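Local structure of protein Dok-7 (Mus musculus, 3ML4) at the interface of chains A and B. The protein is a phosphoinositide-binding cytoplasmic adaptor that activates the receptor tyrosine kinase MuSK by dimerisation, and is essential for neuromuscular synapse formation. Numbering follows the deposited sequence. Chains: chain A/B, Protein Dok-7.

Contact 1: the interface of chains A and B. Residues chain A 32, 36-38, 112-113, 139; chain B 35-36.
B:Val36 and A:Val36, at the tips of equivalent loops, adopt nearly the same first torsion (chi1 155° and 162°), which sets CG1 anti to the backbone N and CG2 beside it. In B:Val36 this spreads the two methyls over different parts of chain A. CG1 of B:Val36 turns to the loop backbone and lies 3.6 Å from CA of A:Ala37, with the carboxylate of A:Asp38 beside it. CG2 of B:Val36 heads for the segment joining helix 98-111 to strand 115-122, where CA of A:Gly113 is 4.0 Å away. The lack of a side chain at A:Gly113 leaves its alpha-carbon as the packing surface. Across the loop tips, CG1 of A:Val36 rests against the B:Val36 backbone, 3.9 Å from its CA.

A:Asn139, in the turn between strands 131-138 and 141-146, borders the other side of the B:Val36 branch. Its amide carbon CG packs 3.7 Å from CG of B:Pro35, the two side chains crossing obliquely. Two acceptors fix the rotation of the amide. ND2 of A:Asn139 donates to the backbone O of A:Leu112 at 2.8 Å, almost straight along that carbonyl, and to OD2 of A:Asp38 at 3.1 Å through the syn lone pair of the carboxylate; both acceptors lie in the amide plane. Without the amide, as in an alanine here, A:Leu112 O and A:Asp38 OD2 would probably lose their shared donor, and the packing against B:Pro35 CG would be reduced. A:Lys32 braces the loop from within its own chain, NZ reaching the backbone O of A:Ala37 at 2.7 Å from a position tilted 31° off the carbonyl plane. Loop, the segment after helix 98-111 and PTB turn of one subunit thus form a common seat for the PH-domain loop of the other, helping to build the Dok-7 homodimer that brings two MuSK molecules together.

Contact 2: the interface of chains A and B. Residues chain A 32, 34-35; chain B 36, 214.
The phenyl ring of B:Phe214 presents one face to the pyrrolidine ring of A:Pro35, and the two rings lie nearly parallel. CA of A:Pro35 stands 3.5 Å above the phenyl plane of B:Phe214, displaced from the ring centre toward CG, in a CH-pi contact. The rest of the proline continues across the same face: CB of A:Pro35 lies over the CD1 side of B:Phe214, 3.6 Å from that atom, while CD of A:Pro35 covers the opposite side at 3.6 Å from CE2 of B:Phe214. CG reaches toward CZ, so that both side chains run alongside each other and point the same way. Beside the CD2 rim is the backbone carbonyl O of A:Lys32, 3.5 Å from CD2 of B:Phe214. The aromatic group is therefore met by a proline on its face and by a peptide carbonyl at its border.

A first torsion of -50° puts CG of B:Phe214 beside its own backbone N and anti to the carbonyl carbon, directing the ring toward the proline while CB and the main chain remain beside A:Lys32. The aliphatic part of the lysine crosses this base: CB of A:Lys32 packs 3.8 Å from CB of B:Phe214, and its CD passes the backbone O of the same phenylalanine at 3.5 Å. A:Ser34 contributes little beyond its backbone, which leads into the proline. This is a largely apolar patch of the homodimer interface, in which the loop joining strands 24-31 and 40-45 of one PH domain holds a residue that directly follows strand 212-213 in the PTB domain of the partner. The nearly parallel proline ring supports the phenyl face. Beyond CD, the lysine chain bends at its last torsion (chi4 -88°), and NZ of A:Lys32 comes to 4.5 Å from methyl CG2 of B:Val36.

Contact 1: the interface of chains A and B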
loop_
_atom_site.group_PDB
_atom_site.type_symbol
_atom_site.label_atom_id
_atom_site.label_comp_id
_atom_site.label_asym_id
_atom_site.label_seq_id
_atom_site.Cartn_x
_atom_site.Cartn_y
_atom_site.Cartn_z
ATOM N N LYS A 32 -1.653 -2.081 10.807
ATOM C CA LYS A 32 -0.853 -1.542 9.720
ATOM C C LYS A 32 -0.182 -0.251 10.179
ATOM O O LYS A 32 -0.817 0.566 10.844
ATOM C CB LYS A 32 -1.735 -1.249 8.503
ATOM C CG LYS A 32 -2.096 -2.459 7.654
ATOM C CD LYS A 32 -3.230 -2.111 6.708
ATOM C CE LYS A 32 -3.157 -2.902 5.420
ATOM N NZ LYS A 32 -2.319 -2.235 4.383
ATOM N N VAL A 36 -1.918 2.197 3.434
ATOM C CA VAL A 36 -1.768 1.523 2.156
ATOM C C VAL A 36 -0.302 1.073 2.042
ATOM O O VAL A 36 0.520 1.717 1.378
ATOM C CB VAL A 36 -2.229 2.438 0.967
ATOM C CG1 VAL A 36 -1.695 1.946 -0.362
ATOM C CG2 VAL A 36 -3.757 2.530 0.905
ATOM N N ALA A 37 0.012 -0.018 2.743
ATOM C CA ALA A 37 1.329 -0.661 2.706
ATOM C C ALA A 37 1.224 -2.113 3.176
ATOM O O ALA A 37 0.371 -2.448 4.005
ATOM C CB ALA A 37 2.331 0.100 3.558
ATOM N N ASP A 38 2.098 -2.966 2.644
ATOM C CA ASP A 38 2.113 -4.390 2.976
ATOM C C ASP A 38 2.954 -4.693 4.210
ATOM O O ASP A 38 3.966 -5.400 4.128
ATOM C CB ASP A 38 2.616 -5.212 1.786
ATOM C CG ASP A 38 1.489 -5.774 0.950
ATOM O OD1 ASP A 38 0.313 -5.648 1.361
ATOM O OD2 ASP A 38 1.782 -6.351 -0.120
ATOM N N LEU A 112 -4.943 -6.650 4.582
ATOM C CA LEU A 112 -3.749 -6.516 3.736
ATOM C C LEU A 112 -4.051 -6.371 2.235
ATOM O O LEU A 112 -3.136 -6.361 1.405
ATOM C CB LEU A 112 -2.787 -7.686 3.966
ATOM C CG LEU A 112 -2.151 -7.878 5.346
ATOM C CD1 LEU A 112 -1.397 -9.204 5.361
ATOM C CD2 LEU A 112 -1.229 -6.716 5.729
ATOM N N GLY A 113 -5.329 -6.264 1.894
ATOM C CA GLY A 113 -5.731 -6.078 0.511
ATOM C C GLY A 113 -6.183 -7.371 -0.117
ATOM O O GLY A 113 -7.210 -7.926 0.271
ATOM N N ASN A 139 -1.202 -9.379 -3.126
ATOM C CA ASN A 139 -1.255 -8.139 -3.902
ATOM C C ASN A 139 -0.384 -8.206 -5.154
ATOM O O ASN A 139 -0.820 -8.742 -6.169
ATOM C CB ASN A 139 -0.931 -6.919 -3.031
ATOM C CG ASN A 139 -1.861 -6.793 -1.834
ATOM O OD1 ASN A 139 -3.079 -6.897 -1.969
ATOM N ND2 ASN A 139 -1.287 -6.573 -0.653
ATOM N N PRO B 35 -3.549 -3.423 -5.435
ATOM C CA PRO B 35 -4.610 -3.074 -4.470
ATOM C C PRO B 35 -4.145 -2.288 -3.243
ATOM O O PRO B 35 -4.972 -1.720 -2.526
ATOM C CB PRO B 35 -5.164 -4.437 -4.036
ATOM C CG PRO B 35 -4.138 -5.427 -4.420
ATOM C CD PRO B 35 -3.420 -4.883 -5.601
ATOM N N VAL B 36 -2.836 -2.254 -3.015
ATOM C CA VAL B 36 -2.261 -1.592 -1.852
ATOM C C VAL B 36 -1.121 -0.679 -2.331
ATOM O O VAL B 36 -0.010 -0.682 -1.794
ATOM C CB VAL B 36 -1.841 -2.661 -0.781
ATOM C CG1 VAL B 36 -0.740 -2.169 0.143
ATOM C CG2 VAL B 36 -3.062 -3.108 0.032
#

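Contact 2: the interface of chains A and B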
loop_
_atom_site.group_PDB
_atom_site.type_symbol
_atom_site.label_atom_id
_atom_site.label_comp_id
_atom_site.label_asym_id
_atom_site.label_seq_id
_atom_site.Cartn_x
_atom_site.Cartn_y
_atom_site.Cartn_z
ATOM N N LYS A 32 -1.653 -2.081 10.807
ATOM C CA LYS A 32 -0.853 -1.542 9.720
ATOM C C LYS A 32 -0.182 -0.251 10.179
ATOM O O LYS A 32 -0.817 0.566 10.844
ATOM C CB LYS A 32 -1.735 -1.249 8.503
ATOM C CG LYS A 32 -2.096 -2.459 7.654
ATOM C CD LYS A 32 -3.230 -2.111 6.708
ATOM C CE LYS A 32 -3.157 -2.902 5.420
ATOM N NZ LYS A 32 -2.319 -2.235 4.383
ATOM N N SER A 34 1.075 1.878 7.879
ATOM C CA SER A 34 0.622 2.774 6.818
ATOM C C SER A 34 -0.706 2.281 6.248
ATOM O O SER A 34 -0.876 1.079 6.036
ATOM C CB SER A 34 1.669 2.862 5.704
ATOM O OG SER A 34 1.090 3.293 4.477
ATOM N N PRO A 35 -1.647 3.209 5.984
ATOM C CA PRO A 35 -2.995 2.880 5.491
ATOM C C PRO A 35 -3.006 2.089 4.190
ATOM O O PRO A 35 -3.985 1.400 3.886
ATOM C CB PRO A 35 -3.638 4.251 5.263
ATOM C CG PRO A 35 -2.536 5.231 5.305
ATOM C CD PRO A 35 -1.469 4.660 6.157
ATOM N N VAL B 36 -2.836 -2.254 -3.015
ATOM C CA VAL B 36 -2.261 -1.592 -1.852
ATOM C C VAL B 36 -1.121 -0.679 -2.331
ATOM O O VAL B 36 -0.010 -0.682 -1.794
ATOM C CB VAL B 36 -1.841 -2.661 -0.781
ATOM C CG1 VAL B 36 -0.740 -2.169 0.143
ATOM C CG2 VAL B 36 -3.062 -3.108 0.032
ATOM N N PHE B 214 -6.566 1.214 10.140
ATOM C CA PHE B 214 -6.166 0.772 8.803
ATOM C C PHE B 214 -6.408 -0.731 8.648
ATOM O O PHE B 214 -6.493 -1.244 7.534
ATOM C CB PHE B 214 -4.688 1.090 8.507
ATOM C CG PHE B 214 -4.281 2.522 8.783
ATOM C CD1 PHE B 214 -5.125 3.589 8.485
ATOM C CD2 PHE B 214 -3.021 2.801 9.309
ATOM C CE1 PHE B 214 -4.736 4.908 8.741
ATOM C CE2 PHE B 214 -2.619 4.113 9.561
ATOM C CZ PHE B 214 -3.479 5.169 9.277
#

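Contacts 1 and 2 are adjoining parts of one dimer interface, with the centres of their C-alpha atoms about 6 Å apart. A:Lys32 and B:Val36 belong to both, the lysine chain spanning the distance from one patch to the other. The loop between strands 24-31 and 40-45 takes part throughout: the copy from chain B is seated in contact 1, whereas the copy from chain A receives the last modelled residue of the partner in contact 2. Two-fold symmetry repeats both patches with the chains exchanged, so each loop is both guest and host, coupling PH and PTB regions of the two subunits.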